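Local coordinates for acyl-CoA hydrolase (Bacillus cereus, PDB 1Y7U) that hydrolyses acyl-CoA thioesters to coenzyme A and the free acid, probably acting on long-chain fatty acyl-CoA, at the interface of chains A and B and the interface of chains A and C. Numbering follows the deposited sequence. Chains: chain A/B/C, Acyl-CoA hydrolase.

Contact 1: the interface of chains A and B. Residues chain A 61-64; chain B 32-34, 36, 38-39.
The side-chain oxygen OD1 of B:Asn32 is gripped by two N-H groups of its own loop, while the amide nitrogen ND2 faces A:Cys62 and A:Val63, 3.7 Å from CG2 of the valine. The backbone N of B:His34 donates to B:Asn32 OD1 at 2.7 Å, and the backbone N of B:Thr36 donates to the same OD1 at 3.2 Å. The two donors come from opposite faces of the amide plane, each well tilted out of it. Together they hold the turn that leads into helix 39-58 of this hot-dog-fold thioesterase. CG of B:Asn32 sits between its own backbone N and carbonyl carbon (chi1 52°).

The same methyl of A:Val63 also meets CG2 of B:Thr36, 3.4 Å away, the two side chains crossing at about a right angle. B:Thr36, a coenzyme A-binding residue, places this methyl toward chain A by turning its hydroxyl OG1 anti to the backbone N (chi1 -174°). A:Thr64, from the other chain, also binds coenzyme A; its methyl CG2 lies 3.4 Å from CA of B:Gly39, the first residue of the helix.

Toward the start of strand 61-67, A:Glu61 runs across the imidazole of B:His34. Its CB lies 3.3 Å from ring carbon CD2, and its extended chain brings CD over one face near the rim, with carboxylate and ring planes 44° apart. CB of A:Glu61 also lies 4.0 Å from the carboxylate carbon CG of B:Asp33. The two carboxylates may repel each other mildly, A:Glu61 OE1 being 5.1 Å from B:Asp33 OD1.

Contact 2: the interface of chains A and C. Residues chain A 20, 56; chain C 23, 81, 83, 105.
A:Arg56 reaches from its helix to C:Glu105, and the salt bridge between them is the tight part of this chain-to-chain contact in the acyl-CoA hydrolase. The terminal guanidinium nitrogen NH2 of A:Arg56 donates to carboxylate oxygen OE2 of C:Glu105 at 2.7 Å, meeting it nearly in line with its C-O bond. The oxygen is nevertheless tilted 29° out of the guanidinium plane, and the hydrogen bond is bent. NE of A:Arg56 adds a weak bond to the same OE2 at 2.9 Å. One oxygen is therefore held in the fork between NE and NH2, in place of a bidentate pairing of both oxygens. The guanidinium and carboxylate planes are 23° apart, while the two side chains cross at about a right angle. Both are stretched out: A:Arg56 is extended from CG to NE, and C:Glu105 carries CG anti to its backbone N (chi1 176°), which sends the carboxylate away from its strand to the arginine. The second oxygen, OE1, lies beside the aliphatic stem, 3.7 Å from CG of A:Arg56.

Beyond NH2 the packing is looser. C:Ser83 OG approaches this nitrogen to 3.6 Å without bonding it; it shares a hydrogen bond with OG1 of C:Thr23 (3.1 Å) within chain C. The CG1 methyl of A:Val20 points its tip toward CB of C:Thr23, 4.0 Å away, the side chains crossing at about a right angle. Chain A contributes the late part of helix 39-58 and the start of strand 20-25; chain C contributes strands 20-25, 80-91 and 95-106.

Contact 1: the interface of chains A and B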
# COMPACT_ATOMS: atom_id res chain seq x y z
N GLU A 61 23.06 5.97 -10.17
CA GLU A 61 21.79 5.27 -10.15
C GLU A 61 22.15 3.79 -10.22
O GLU A 61 22.65 3.32 -11.24
CB GLU A 61 20.94 5.66 -11.35
CG GLU A 61 21.56 6.74 -12.23
CD GLU A 61 20.63 7.22 -13.33
OE1 GLU A 61 19.54 7.73 -13.00
OE2 GLU A 61 20.99 7.10 -14.52
N CYS A 62 21.91 3.05 -9.14
CA CYS A 62 22.26 1.64 -9.12
C CYS A 62 21.14 0.65 -9.37
O CYS A 62 19.96 0.97 -9.29
CB CYS A 62 22.94 1.30 -7.80
SG CYS A 62 24.48 2.19 -7.61
N VAL A 63 21.55 -0.57 -9.67
CA VAL A 63 20.65 -1.68 -9.98
C VAL A 63 21.12 -2.89 -9.15
O VAL A 63 22.31 -3.07 -8.93
CB VAL A 63 20.73 -2.01 -11.47
CG1 VAL A 63 21.09 -3.46 -11.67
CG2 VAL A 63 19.44 -1.66 -12.16
N THR A 64 20.19 -3.72 -8.71
CA THR A 64 20.61 -4.87 -7.91
C THR A 64 20.93 -6.08 -8.77
O THR A 64 20.09 -6.57 -9.52
CB THR A 64 19.55 -5.21 -6.80
OG1 THR A 64 19.61 -6.61 -6.49
CG2 THR A 64 18.16 -4.84 -7.23
N ASN B 32 13.23 1.56 -9.79
CA ASN B 32 14.31 2.36 -9.22
C ASN B 32 14.52 3.54 -10.15
O ASN B 32 13.74 3.74 -11.08
CB ASN B 32 15.60 1.55 -9.08
CG ASN B 32 16.00 0.86 -10.36
OD1 ASN B 32 15.74 1.36 -11.45
ND2 ASN B 32 16.65 -0.29 -10.23
N ASP B 33 15.58 4.29 -9.89
CA ASP B 33 15.94 5.46 -10.68
C ASP B 33 16.42 5.12 -12.09
O ASP B 33 16.75 6.00 -12.88
CB ASP B 33 17.01 6.27 -9.94
CG ASP B 33 17.78 5.44 -8.93
OD1 ASP B 33 18.42 4.44 -9.32
OD2 ASP B 33 17.75 5.78 -7.73
N HIS B 34 16.45 3.83 -12.40
CA HIS B 34 16.90 3.34 -13.70
C HIS B 34 15.77 2.69 -14.46
O HIS B 34 16.00 1.94 -15.41
CB HIS B 34 18.03 2.33 -13.53
CG HIS B 34 19.32 2.82 -14.07
ND1 HIS B 34 19.50 3.12 -15.40
CD2 HIS B 34 20.50 3.10 -13.45
CE1 HIS B 34 20.73 3.57 -15.58
NE2 HIS B 34 21.35 3.57 -14.42
N THR B 36 13.73 0.28 -13.71
CA THR B 36 13.76 -1.17 -13.65
C THR B 36 13.30 -1.56 -12.24
O THR B 36 13.37 -0.76 -11.31
CB THR B 36 15.17 -1.72 -13.92
OG1 THR B 36 15.11 -3.14 -13.99
CG2 THR B 36 16.14 -1.31 -12.84
N PHE B 38 13.05 -3.06 -8.47
CA PHE B 38 13.98 -3.20 -7.36
C PHE B 38 14.06 -4.72 -7.19
O PHE B 38 13.04 -5.40 -7.26
CB PHE B 38 13.39 -2.63 -6.07
CG PHE B 38 13.45 -1.13 -5.97
CD1 PHE B 38 12.33 -0.36 -6.28
CD2 PHE B 38 14.61 -0.50 -5.52
CE1 PHE B 38 12.37 1.03 -6.13
CE2 PHE B 38 14.66 0.88 -5.36
CZ PHE B 38 13.53 1.65 -5.67
N GLY B 39 15.26 -5.25 -6.98
CA GLY B 39 15.36 -6.69 -6.80
C GLY B 39 14.45 -7.14 -5.67
O GLY B 39 13.83 -8.22 -5.73

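Contact 2: the interface of chains A and C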
# COMPACT_ATOMS: atom_id res chain seq x y z
N VAL A 20 23.41 2.97 6.27
CA VAL A 20 21.99 3.31 6.22
C VAL A 20 21.22 2.59 7.33
O VAL A 20 21.28 1.36 7.43
CB VAL A 20 21.36 2.91 4.87
CG1 VAL A 20 19.86 3.10 4.92
CG2 VAL A 20 21.95 3.72 3.75
N ARG A 56 24.46 6.01 -2.19
CA ARG A 56 25.17 6.99 -1.37
C ARG A 56 26.67 6.90 -1.66
O ARG A 56 27.35 7.91 -1.79
CB ARG A 56 24.93 6.73 0.12
CG ARG A 56 23.79 7.54 0.68
CD ARG A 56 23.65 7.36 2.18
NE ARG A 56 22.59 8.22 2.69
CZ ARG A 56 22.09 8.16 3.92
NH1 ARG A 56 22.54 7.26 4.79
NH2 ARG A 56 21.12 8.99 4.28
N THR C 23 15.82 5.90 6.89
CA THR C 23 16.14 6.58 5.64
C THR C 23 15.30 5.89 4.58
O THR C 23 15.32 4.66 4.47
CB THR C 23 17.62 6.45 5.27
OG1 THR C 23 18.43 7.05 6.28
CG2 THR C 23 17.88 7.14 3.95
N CYS C 81 16.45 11.60 -0.84
CA CYS C 81 16.05 10.49 -0.01
C CYS C 81 15.81 11.18 1.33
O CYS C 81 16.47 12.17 1.63
CB CYS C 81 17.14 9.42 0.07
SG CYS C 81 18.68 9.98 0.77
N SER C 83 15.52 11.22 5.60
CA SER C 83 15.97 10.57 6.81
C SER C 83 15.21 11.15 7.98
O SER C 83 14.95 12.34 8.03
CB SER C 83 17.46 10.78 7.00
OG SER C 83 18.19 10.15 5.97
N GLU C 105 18.38 14.52 1.64
CA GLU C 105 19.71 14.38 1.07
C GLU C 105 19.71 14.17 -0.43
O GLU C 105 18.99 13.32 -0.96
CB GLU C 105 20.47 13.23 1.75
CG GLU C 105 21.84 12.93 1.16
CD GLU C 105 22.45 11.64 1.70
OE1 GLU C 105 23.52 11.20 1.18
OE2 GLU C 105 21.87 11.06 2.64

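The C-alpha centres of contact 1 and contact 2 lie about 16 Å apart, and chain A takes part in both with neighbouring stretches. Helix 39-58 serves both: its first residue, from chain B, in contact 1, and a residue near its other end, from chain A, in contact 2; by symmetry each copy plays both roles. In chain A, strand 61-67 of contact 1 follows that helix after a short turn. Chain A meets B and C through separate two-fold interfaces, which is compatible with the six-chain deposited assembly being built from dimers, contact 1 holding some of the coenzyme A-binding residues.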